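PDB 5EPA: SnoK from Streptomyces nogalater, which acts as a non-heme iron, 2-oxoglutarate-dependent carbocyclase in nogalamycin biosynthesis. Local coordinates for residues V78-A84 / S116-K122; T130-E136 / C218-A224; L144-A150 / H236-D242. Residue numbers count along the deposited sequence, not the author numbering.

Interaction 1: V78-A84 / S116-K122; sequences VHYVAQA and SSDILVK. With AKG (2-oxoglutaric acid), chain H.
Strand 78-81 runs antiparallel to strand 116-122, their axes 4.7 Å apart at closest approach and 157° between N-to-C directions. His79 pairs with Val121 and Val81 with Ile119 as hydrogen-bonded pairs; Tyr80 faces Leu120 in the non-hydrogen-bonded pair between them, CA to CA 5.0 Å. Bonds run from His79 N to Val121 O (2.9 Å), Val121 N to His79 O (2.9 Å) and Ile119 N to Val81 O (3.1 Å), with a weak return from Val81 N to Ile119 O (3.3 Å). Gln83, at phi/psi 49/39, lies in the left-handed region and turns the chain, so that Ala84 N reaches Ser117 O at 2.9 Å.

Side chains then separate by face. Val81 (chi1 t) meets Ile119 (m, t) at 4.2 Å from CB to CD1, and Ala84 CB lies 3.9 Å from Ile119 CG1; helix 47-64 packs on Val81 and Ile119. Tyr80 (chi1 p) and Leu120 occupy the opposite face, where Val78 CG1 is 4.1 Å from Leu120 CD2. A water bridges Ser116 OG (2.7 Å) and Asp118 OD1 (2.8 Å). Lys122 NZ bonds to Gln77 O and Thr130 OG1, while its CE sits 3.5 Å from AKG O4; Val78 CG2 is 3.6 Å from the same oxygen. The pairing thus forms one wall of the 2-oxoglutarate pocket, on the larger sheet of a cupin-type double-stranded beta-helix.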
loop_
_atom_site.group_PDB
_atom_site.type_symbol
_atom_site.label_atom_id
_atom_site.label_comp_id
_atom_site.label_asym_id
_atom_site.label_seq_id
_atom_site.Cartn_x
_atom_site.Cartn_y
_atom_site.Cartn_z
ATOM N N VAL A 78 0.301 6.945 11.423
ATOM C CA VAL A 78 -0.687 5.916 11.140
ATOM C C VAL A 78 -0.692 4.876 12.250
ATOM O O VAL A 78 0.364 4.546 12.804
ATOM C CB VAL A 78 -0.372 5.209 9.824
ATOM C CG1 VAL A 78 -1.450 4.211 9.492
ATOM C CG2 VAL A 78 -0.277 6.176 8.674
ATOM N N HIS A 79 -1.878 4.405 12.635
ATOM C CA HIS A 79 -1.984 3.199 13.509
ATOM C C HIS A 79 -2.114 2.015 12.598
ATOM O O HIS A 79 -2.951 2.046 11.679
ATOM C CB HIS A 79 -3.173 3.237 14.437
ATOM C CG HIS A 79 -2.948 4.059 15.651
ATOM N ND1 HIS A 79 -3.884 4.945 16.126
ATOM C CD2 HIS A 79 -1.889 4.152 16.485
ATOM C CE1 HIS A 79 -3.412 5.557 17.203
ATOM N NE2 HIS A 79 -2.208 5.073 17.453
ATOM N N TYR A 80 -1.312 0.973 12.825
ATOM C CA TYR A 80 -1.353 -0.153 11.920
ATOM C C TYR A 80 -1.293 -1.517 12.592
ATOM O O TYR A 80 -0.892 -1.641 13.738
ATOM C CB TYR A 80 -0.233 -0.046 10.881
ATOM C CG TYR A 80 1.150 -0.295 11.424
ATOM C CD1 TYR A 80 1.904 0.723 11.938
ATOM C CD2 TYR A 80 1.734 -1.560 11.341
ATOM C CE1 TYR A 80 3.207 0.505 12.406
ATOM C CE2 TYR A 80 3.037 -1.786 11.808
ATOM C CZ TYR A 80 3.758 -0.743 12.345
ATOM O OH TYR A 80 5.017 -0.951 12.805
ATOM N N VAL A 81 -1.715 -2.528 11.835
ATOM C CA VAL A 81 -1.442 -3.926 12.142
ATOM C C VAL A 81 -0.813 -4.540 10.911
ATOM O O VAL A 81 -1.396 -4.487 9.840
ATOM C CB VAL A 81 -2.687 -4.710 12.481
ATOM C CG1 VAL A 81 -2.344 -6.202 12.715
ATOM C CG2 VAL A 81 -3.342 -4.135 13.711
ATOM N N ALA A 82 0.406 -5.065 11.051
ATOM C CA ALA A 82 1.146 -5.637 9.920
ATOM C C ALA A 82 0.782 -7.130 9.732
ATOM O O ALA A 82 0.235 -7.757 10.619
ATOM C CB ALA A 82 2.627 -5.499 10.163
ATOM N N GLN A 83 1.049 -7.652 8.530
ATOM C CA GLN A 83 0.662 -9.028 8.147
ATOM C C GLN A 83 -0.799 -9.288 8.496
ATOM O O GLN A 83 -1.177 -10.367 8.958
ATOM C CB GLN A 83 1.540 -10.060 8.842
ATOM C CG GLN A 83 2.951 -10.157 8.282
ATOM C CD GLN A 83 3.798 -8.942 8.601
ATOM O OE1 GLN A 83 4.285 -8.255 7.696
ATOM N NE2 GLN A 83 3.979 -8.660 9.878
ATOM N N ALA A 84 -1.604 -8.274 8.281
ATOM C CA ALA A 84 -2.934 -8.229 8.838
ATOM C C ALA A 84 -3.840 -9.305 8.304
ATOM O O ALA A 84 -4.646 -9.854 9.051
ATOM C CB ALA A 84 -3.579 -6.838 8.591
ATOM N N SER A 116 2.183 -9.044 1.831
ATOM C CA SER A 116 1.678 -8.685 3.150
ATOM C C SER A 116 0.476 -7.787 2.980
ATOM O O SER A 116 0.124 -7.377 1.857
ATOM C CB SER A 116 2.731 -7.933 3.965
ATOM O OG SER A 116 2.350 -7.838 5.317
ATOM N N SER A 117 -0.159 -7.477 4.102
ATOM C CA SER A 117 -1.136 -6.407 4.129
ATOM C C SER A 117 -1.071 -5.686 5.450
ATOM O O SER A 117 -0.569 -6.243 6.446
ATOM C CB SER A 117 -2.542 -6.945 3.845
ATOM O OG SER A 117 -3.169 -7.502 4.982
ATOM N N ASP A 118 -1.623 -4.485 5.471
ATOM C CA ASP A 118 -1.681 -3.716 6.691
ATOM C C ASP A 118 -3.044 -3.079 6.879
ATOM O O ASP A 118 -3.634 -2.573 5.925
ATOM C CB ASP A 118 -0.685 -2.568 6.663
ATOM C CG ASP A 118 0.740 -3.033 6.770
ATOM O OD1 ASP A 118 1.289 -3.496 5.755
ATOM O OD2 ASP A 118 1.332 -2.911 7.867
ATOM N N ILE A 119 -3.510 -3.062 8.117
ATOM C CA ILE A 119 -4.616 -2.214 8.473
ATOM C C ILE A 119 -4.025 -0.835 8.709
ATOM O O ILE A 119 -3.027 -0.690 9.426
ATOM C CB ILE A 119 -5.299 -2.729 9.711
ATOM C CG1 ILE A 119 -6.101 -3.997 9.398
ATOM C CG2 ILE A 119 -6.254 -1.674 10.248
ATOM C CD1 ILE A 119 -6.424 -4.807 10.644
ATOM N N LEU A 120 -4.602 0.189 8.074
ATOM C CA LEU A 120 -3.997 1.555 8.077
ATOM C C LEU A 120 -4.999 2.616 8.504
ATOM O O LEU A 120 -5.846 3.065 7.717
ATOM C CB LEU A 120 -3.457 1.907 6.687
ATOM C CG LEU A 120 -2.363 0.984 6.143
ATOM C CD1 LEU A 120 -2.331 1.150 4.621
ATOM C CD2 LEU A 120 -1.005 1.247 6.764
ATOM N N VAL A 121 -4.909 2.994 9.774
ATOM C CA VAL A 121 -5.937 3.833 10.427
ATOM C C VAL A 121 -5.369 5.190 10.755
ATOM O O VAL A 121 -4.234 5.283 11.246
ATOM C CB VAL A 121 -6.441 3.182 11.734
ATOM C CG1 VAL A 121 -7.199 4.167 12.602
ATOM C CG2 VAL A 121 -7.369 2.022 11.423
ATOM N N LYS A 122 -6.136 6.238 10.479
ATOM C CA LYS A 122 -5.786 7.586 10.962
ATOM C C LYS A 122 -6.919 8.147 11.820
ATOM O O LYS A 122 -7.998 8.359 11.313
ATOM C CB LYS A 122 -5.483 8.576 9.813
ATOM C CG LYS A 122 -4.099 8.431 9.167
ATOM C CD LYS A 122 -3.853 9.573 8.172
ATOM C CE LYS A 122 -2.539 9.437 7.387
ATOM N NZ LYS A 122 -1.392 10.020 8.112
HETATM C C1 AKG H . 1.083 2.719 1.385
HETATM O O1 AKG H . -0.001 2.108 1.210
HETATM O O2 AKG H . 2.191 2.436 0.855
HETATM C C2 AKG H . 1.129 3.857 2.299
HETATM O O5 AKG H . 2.229 4.382 2.386
HETATM C C3 AKG H . -0.097 4.312 3.049
HETATM C C4 AKG H . 0.117 5.373 4.133
HETATM C C5 AKG H . -1.232 5.782 4.755
HETATM O O3 AKG H . -2.247 5.013 4.719
HETATM O O4 AKG H . -1.343 6.878 5.309
HETATM O O HOH W 1 2.907 -5.558 6.615
#

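Interaction 2: T130-E136 / C218-A224; sequences TLVHDDE and CRTVHMA. With FE (Fe (III) ion), chain G; AKG (2-oxoglutaric acid), chain H.
His222, which loses 93 Å² to the other segment, centres this contact. Strand 222-224 runs antiparallel to strand 130-133 (174°, axes 4.8 Å apart), and His222 pairs with His133: His222 N to His133 O is 2.9 Å and His133 N to His222 O 3.0 Å. Thr130 pairs with Ala224 (Thr130 N to Ala224 O 2.8 Å, Ala224 N to Thr130 O 3.2 Å). A beta bulge shifts the register by one between these pairs. Both histidines take chi1 p, chi2 near -78°, and each ND1 is held at 2.9 Å, His222 ND1 by Thr220 O and His133 ND1 by Leu131 O. That directs both NE2 atoms to the iron, each 2.1 Å from FE.

Glu136 (72 Å²) closes the far end. Its chi1 and chi2 are t, and OE2 makes a salt bridge to Arg219 NE at 3.0 Å; Glu136 N donates to Cys218 O at 2.8 Å. Between these anchors Asp135 (chi1 m) places OD1 1.9 Å from FE, while its OD2 bonds to His216.

Cys218 buries 64 Å², its CB 4.2 Å from Glu136 CB. On the other side of the strand pair from the metal, Val132 CG2 packs against Val221 CG1 at 3.3 Å. AKG O2 (1.9 Å) and O5 (2.1 Å) chelate FE, water 3 at 2.2 Å from FE completes six ligands, and Thr130 OG1 donates to AKG O4 at 2.8 Å. Two histidines and one carboxylate binding one face of the iron are the facial triad, with the His-X-Asp motif of 2-oxoglutarate-dependent oxygenases.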
loop_
_atom_site.group_PDB
_atom_site.type_symbol
_atom_site.label_atom_id
_atom_site.label_comp_id
_atom_site.label_asym_id
_atom_site.label_seq_id
_atom_site.Cartn_x
_atom_site.Cartn_y
_atom_site.Cartn_z
ATOM N N THR A 130 1.353 11.351 6.715
ATOM C CA THR A 130 2.256 10.235 6.453
ATOM C C THR A 130 3.400 10.753 5.564
ATOM O O THR A 130 3.188 11.184 4.435
ATOM C CB THR A 130 1.562 9.088 5.742
ATOM O OG1 THR A 130 0.421 8.666 6.491
ATOM C CG2 THR A 130 2.513 7.926 5.599
ATOM N N LEU A 131 4.600 10.699 6.093
ATOM C CA LEU A 131 5.759 11.240 5.443
ATOM C C LEU A 131 5.980 10.588 4.077
ATOM O O LEU A 131 5.880 9.376 3.899
ATOM C CB LEU A 131 6.986 11.072 6.348
ATOM C CG LEU A 131 8.333 11.695 5.866
ATOM C CD1 LEU A 131 8.316 13.212 5.835
ATOM C CD2 LEU A 131 9.461 11.200 6.764
ATOM N N VAL A 132 6.331 11.434 3.121
ATOM C CA VAL A 132 6.597 11.011 1.747
ATOM C C VAL A 132 7.654 9.888 1.666
ATOM O O VAL A 132 8.656 9.916 2.363
ATOM C CB VAL A 132 7.032 12.226 0.870
ATOM C CG1 VAL A 132 8.358 12.812 1.364
ATOM C CG2 VAL A 132 7.160 11.847 -0.597
ATOM N N HIS A 133 7.419 8.936 0.764
ATOM C CA HIS A 133 8.340 7.815 0.549
ATOM C C HIS A 133 7.971 7.053 -0.693
ATOM O O HIS A 133 6.933 7.313 -1.288
ATOM C CB HIS A 133 8.286 6.844 1.765
ATOM C CG HIS A 133 6.939 6.197 1.966
ATOM N ND1 HIS A 133 5.868 6.862 2.518
ATOM C CD2 HIS A 133 6.488 4.948 1.663
ATOM C CE1 HIS A 133 4.815 6.052 2.542
ATOM N NE2 HIS A 133 5.141 4.883 1.987
ATOM N N ASP A 134 8.803 6.094 -1.076
ATOM C CA ASP A 134 8.367 5.028 -1.962
ATOM C C ASP A 134 8.420 3.724 -1.167
ATOM O O ASP A 134 8.984 3.678 -0.082
ATOM C CB ASP A 134 9.167 4.930 -3.238
ATOM C CG ASP A 134 10.652 4.533 -3.021
ATOM O OD1 ASP A 134 10.956 3.658 -2.180
ATOM O OD2 ASP A 134 11.512 5.105 -3.748
ATOM N N ASP A 135 7.725 2.708 -1.642
ATOM C CA ASP A 135 7.541 1.497 -0.825
ATOM C C ASP A 135 8.734 0.574 -0.975
ATOM O O ASP A 135 9.108 -0.106 -0.038
ATOM C CB ASP A 135 6.259 0.803 -1.212
ATOM C CG ASP A 135 5.004 1.554 -0.761
ATOM O OD1 ASP A 135 4.953 2.290 0.290
ATOM O OD2 ASP A 135 4.031 1.375 -1.520
ATOM N N GLU A 136 9.337 0.582 -2.160
ATOM C CA GLU A 136 10.500 -0.220 -2.449
ATOM C C GLU A 136 11.564 -0.072 -1.383
ATOM O O GLU A 136 12.207 -1.043 -0.973
ATOM C CB GLU A 136 11.041 0.159 -3.845
ATOM C CG GLU A 136 12.329 -0.504 -4.262
ATOM C CD GLU A 136 12.784 -0.070 -5.663
ATOM O OE1 GLU A 136 13.115 1.135 -5.891
ATOM O OE2 GLU A 136 12.789 -0.959 -6.563
ATOM N N CYS A 218 5.625 0.258 -6.667
ATOM C CA CYS A 218 6.559 0.263 -5.506
ATOM C C CYS A 218 7.620 1.373 -5.567
ATOM O O CYS A 218 8.297 1.645 -4.583
ATOM C CB CYS A 218 7.256 -1.094 -5.310
ATOM S SG CYS A 218 8.342 -1.609 -6.688
ATOM N N ARG A 219 7.759 1.996 -6.727
ATOM C CA ARG A 219 8.642 3.160 -6.915
ATOM C C ARG A 219 7.940 4.476 -6.995
ATOM O O ARG A 219 8.600 5.516 -7.096
ATOM C CB ARG A 219 9.482 2.991 -8.165
ATOM C CG ARG A 219 10.591 2.013 -7.941
ATOM C CD ARG A 219 11.412 1.858 -9.185
ATOM N NE ARG A 219 12.256 0.695 -9.038
ATOM C CZ ARG A 219 13.156 0.320 -9.929
ATOM N NH1 ARG A 219 13.333 1.021 -11.018
ATOM N NH2 ARG A 219 13.862 -0.766 -9.718
ATOM N N THR A 220 6.612 4.455 -6.997
ATOM C CA THR A 220 5.848 5.685 -7.037
ATOM C C THR A 220 6.002 6.400 -5.692
ATOM O O THR A 220 5.730 5.825 -4.631
ATOM C CB THR A 220 4.380 5.432 -7.334
ATOM O OG1 THR A 220 4.277 4.806 -8.609
ATOM C CG2 THR A 220 3.588 6.758 -7.344
ATOM N N VAL A 221 6.459 7.642 -5.750
ATOM C CA VAL A 221 6.570 8.465 -4.573
ATOM C C VAL A 221 5.157 8.850 -4.130
ATOM O O VAL A 221 4.363 9.364 -4.932
ATOM C CB VAL A 221 7.450 9.697 -4.831
ATOM C CG1 VAL A 221 7.477 10.630 -3.644
ATOM C CG2 VAL A 221 8.863 9.253 -5.117
ATOM N N HIS A 222 4.879 8.664 -2.850
ATOM C CA HIS A 222 3.591 9.004 -2.321
ATOM C C HIS A 222 3.640 9.436 -0.863
ATOM O O HIS A 222 4.643 9.304 -0.168
ATOM C CB HIS A 222 2.648 7.808 -2.491
ATOM C CG HIS A 222 3.087 6.567 -1.764
ATOM N ND1 HIS A 222 4.085 5.754 -2.245
ATOM C CD2 HIS A 222 2.661 5.992 -0.607
ATOM C CE1 HIS A 222 4.262 4.731 -1.411
ATOM N NE2 HIS A 222 3.426 4.857 -0.380
ATOM N N MET A 223 2.508 9.914 -0.385
ATOM C CA MET A 223 2.400 10.443 0.958
ATOM C C MET A 223 0.921 10.460 1.365
ATOM O O MET A 223 0.076 10.106 0.564
ATOM C CB MET A 223 3.040 11.843 0.988
ATOM C CG MET A 223 2.199 12.919 0.310
ATOM S SD MET A 223 3.209 14.236 -0.388
ATOM C CE MET A 223 3.737 13.430 -1.910
ATOM N N ALA A 224 0.607 10.902 2.579
ATOM C CA ALA A 224 -0.792 11.130 2.958
ATOM C C ALA A 224 -0.983 12.316 3.876
ATOM O O ALA A 224 -0.120 12.640 4.649
ATOM C CB ALA A 224 -1.376 9.889 3.614
HETATM FE FE FE G . 3.759 3.480 1.226
HETATM C C1 AKG H . 1.083 2.719 1.385
HETATM O O1 AKG H . -0.001 2.108 1.210
HETATM O O2 AKG H . 2.191 2.436 0.855
HETATM C C2 AKG H . 1.129 3.857 2.299
HETATM O O5 AKG H . 2.229 4.382 2.386
HETATM C C3 AKG H . -0.097 4.312 3.049
HETATM C C4 AKG H . 0.117 5.373 4.133
HETATM C C5 AKG H . -1.232 5.782 4.755
HETATM O O3 AKG H . -2.247 5.013 4.719
HETATM O O4 AKG H . -1.343 6.878 5.309
HETATM O O HOH W 2 5.701 3.206 -3.866
HETATM O O HOH W 3 4.125 2.141 2.884
#

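Interaction 3: L144-A150 / H236-D242; sequences LSATLTA and HGVVYMD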
loop_
_atom_site.group_PDB
_atom_site.type_symbol
_atom_site.label_atom_id
_atom_site.label_comp_id
_atom_site.label_asym_id
_atom_site.label_seq_id
_atom_site.Cartn_x
_atom_site.Cartn_y
_atom_site.Cartn_z
ATOM N N LEU A 144 12.820 -6.519 -7.373
ATOM C CA LEU A 144 11.524 -5.858 -7.645
ATOM C C LEU A 144 11.452 -5.222 -8.983
ATOM O O LEU A 144 12.368 -4.513 -9.425
ATOM C CB LEU A 144 10.928 -4.904 -6.588
ATOM C CG LEU A 144 11.065 -5.494 -5.193
ATOM C CD1 LEU A 144 10.424 -4.582 -4.175
ATOM C CD2 LEU A 144 10.454 -6.886 -5.137
ATOM N N SER A 145 10.299 -5.447 -9.593
ATOM C CA SER A 145 10.047 -4.968 -10.907
ATOM C C SER A 145 8.622 -4.428 -11.006
ATOM O O SER A 145 8.432 -3.239 -11.231
ATOM C CB SER A 145 10.302 -6.113 -11.865
ATOM O OG SER A 145 10.070 -5.716 -13.190
ATOM N N ALA A 146 7.633 -5.291 -10.829
ATOM C CA ALA A 146 6.251 -4.904 -11.027
ATOM C C ALA A 146 5.489 -4.831 -9.731
ATOM O O ALA A 146 4.281 -4.673 -9.732
ATOM C CB ALA A 146 5.586 -5.885 -11.972
ATOM N N THR A 147 6.185 -4.991 -8.610
ATOM C CA THR A 147 5.548 -4.923 -7.313
ATOM C C THR A 147 4.712 -3.636 -7.182
ATOM O O THR A 147 5.188 -2.528 -7.496
ATOM C CB THR A 147 6.579 -5.021 -6.187
ATOM O OG1 THR A 147 7.166 -6.312 -6.196
ATOM C CG2 THR A 147 5.970 -4.805 -4.816
ATOM N N LEU A 148 3.508 -3.797 -6.641
ATOM C CA LEU A 148 2.570 -2.695 -6.434
ATOM C C LEU A 148 1.662 -2.923 -5.228
ATOM O O LEU A 148 1.558 -4.035 -4.700
ATOM C CB LEU A 148 1.712 -2.485 -7.664
ATOM C CG LEU A 148 0.521 -3.389 -7.916
ATOM C CD1 LEU A 148 -0.256 -2.901 -9.118
ATOM C CD2 LEU A 148 0.974 -4.780 -8.191
ATOM N N THR A 149 1.025 -1.837 -4.787
ATOM C CA THR A 149 0.185 -1.841 -3.597
ATOM C C THR A 149 -1.233 -1.438 -3.964
ATOM O O THR A 149 -1.424 -0.513 -4.761
ATOM C CB THR A 149 0.686 -0.843 -2.562
ATOM O OG1 THR A 149 1.981 -1.217 -2.061
ATOM C CG2 THR A 149 -0.282 -0.724 -1.387
ATOM N N ALA A 150 -2.202 -2.167 -3.423
ATOM C CA ALA A 150 -3.597 -1.804 -3.496
ATOM C C ALA A 150 -3.989 -1.140 -2.182
ATOM O O ALA A 150 -3.921 -1.761 -1.143
ATOM C CB ALA A 150 -4.454 -3.045 -3.706
ATOM N N HIS A 236 -6.981 -0.390 3.900
ATOM C CA HIS A 236 -6.256 -1.638 3.967
ATOM C C HIS A 236 -5.284 -1.676 2.811
ATOM O O HIS A 236 -5.684 -1.659 1.658
ATOM C CB HIS A 236 -7.192 -2.846 3.894
ATOM C CG HIS A 236 -6.611 -4.092 4.485
ATOM N ND1 HIS A 236 -6.797 -4.440 5.797
ATOM C CD2 HIS A 236 -5.769 -5.012 3.972
ATOM C CE1 HIS A 236 -6.121 -5.540 6.070
ATOM N NE2 HIS A 236 -5.495 -5.917 4.971
ATOM N N GLY A 237 -3.993 -1.734 3.120
ATOM C CA GLY A 237 -2.970 -1.713 2.101
ATOM C C GLY A 237 -2.509 -3.124 1.838
ATOM O O GLY A 237 -2.089 -3.809 2.746
ATOM N N VAL A 238 -2.576 -3.559 0.596
ATOM C CA VAL A 238 -2.108 -4.893 0.246
ATOM C C VAL A 238 -0.896 -4.803 -0.695
ATOM O O VAL A 238 -1.018 -4.220 -1.767
ATOM C CB VAL A 238 -3.209 -5.703 -0.470
ATOM C CG1 VAL A 238 -2.734 -7.122 -0.741
ATOM C CG2 VAL A 238 -4.435 -5.742 0.366
ATOM N N VAL A 239 0.233 -5.426 -0.334
ATOM C CA VAL A 239 1.412 -5.381 -1.209
ATOM C C VAL A 239 1.455 -6.651 -2.008
ATOM O O VAL A 239 1.516 -7.747 -1.440
ATOM C CB VAL A 239 2.697 -5.226 -0.416
ATOM C CG1 VAL A 239 3.884 -5.274 -1.326
ATOM C CG2 VAL A 239 2.692 -3.921 0.360
ATOM N N TYR A 240 1.331 -6.514 -3.319
ATOM C CA TYR A 240 1.451 -7.623 -4.259
ATOM C C TYR A 240 2.855 -7.570 -4.872
ATOM O O TYR A 240 3.185 -6.627 -5.593
ATOM C CB TYR A 240 0.398 -7.526 -5.353
ATOM C CG TYR A 240 -1.046 -7.656 -4.890
ATOM C CD1 TYR A 240 -1.578 -8.895 -4.581
ATOM C CD2 TYR A 240 -1.853 -6.572 -4.794
ATOM C CE1 TYR A 240 -2.871 -9.027 -4.161
ATOM C CE2 TYR A 240 -3.171 -6.678 -4.375
ATOM C CZ TYR A 240 -3.682 -7.904 -4.055
ATOM O OH TYR A 240 -5.003 -8.038 -3.646
ATOM N N MET A 241 3.680 -8.560 -4.545
ATOM C CA MET A 241 5.042 -8.571 -4.979
ATOM C C MET A 241 5.205 -9.417 -6.216
ATOM O O MET A 241 4.381 -10.266 -6.523
ATOM C CB MET A 241 5.944 -9.072 -3.867
ATOM C CG MET A 241 5.740 -10.544 -3.470
ATOM S SD MET A 241 6.751 -11.026 -2.074
ATOM C CE MET A 241 6.010 -12.638 -1.746
ATOM N N ASP A 242 6.290 -9.197 -6.920
ATOM C CA ASP A 242 6.695 -10.066 -8.003
ATOM C C ASP A 242 6.712 -11.520 -7.501
ATOM O O ASP A 242 7.192 -11.807 -6.388
ATOM C CB ASP A 242 8.086 -9.670 -8.480
ATOM C CG ASP A 242 8.133 -8.222 -9.030
ATOM O OD1 ASP A 242 7.879 -8.051 -10.248
ATOM O OD2 ASP A 242 8.444 -7.250 -8.288
#
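Asp242 gathers the chain before strand 148-150 with its carboxylate. Ser145 N donates to Asp242 OD2 at 2.9 Å and Ala146 N to Asp242 OD1 at 2.8 Å; Thr147 OG1 donates to Asp242 OD2 at 2.6 Å, and Thr147 N reaches Asp242 OD2 only weakly at 3.2 Å. Three successive backbone amides and a hydroxyl are therefore supplied with an acceptor by one side chain. Beyond them the backbones satisfy each other: Leu148 N to Tyr240 O is 3.0 Å, Tyr240 N to Leu148 O 2.8 Å, Ala150 N to Val238 O 2.9 Å and Val238 N to Ala150 O 2.8 Å. Thr149 and Val239 form the intervening non-hydrogen-bonded pair, where Thr149 CA comes within 3.2 Å of Val238 O. Thr149 OG1 has a weak bond to Asp135, beside the iron site, and Tyr240 OH bonds to Val95 O. In the antiparallel sheet, strand 213-217 borders strand 148-153 and strand 112-122 borders strand 233-242, while helix 98-108 packs on Tyr240.

From the N terminus, interaction 1 comes first: it brings 78-84 to 116-122 across a connection that includes helix 98-108, and closes before the others open. The next strand, 130-133, begins interaction 2, whose closure at 218-224 spans 81 residues. Interaction 3 opens within that span at 144-150 and closes later at 236-242, so interactions 2 and 3 cross. Interactions 1 and 3 share the larger sheet, joined by Asp118 N to Gly237 O at 2.8 Å; interaction 2 belongs to the smaller sheet. Lys122 NZ to Thr130 OG1 (2.8 Å) ties interaction 2 to interaction 1 beside the 2-oxoglutarate, and Cys218 N to Thr147 O (2.9 Å) ties it to interaction 3 away from the ligand.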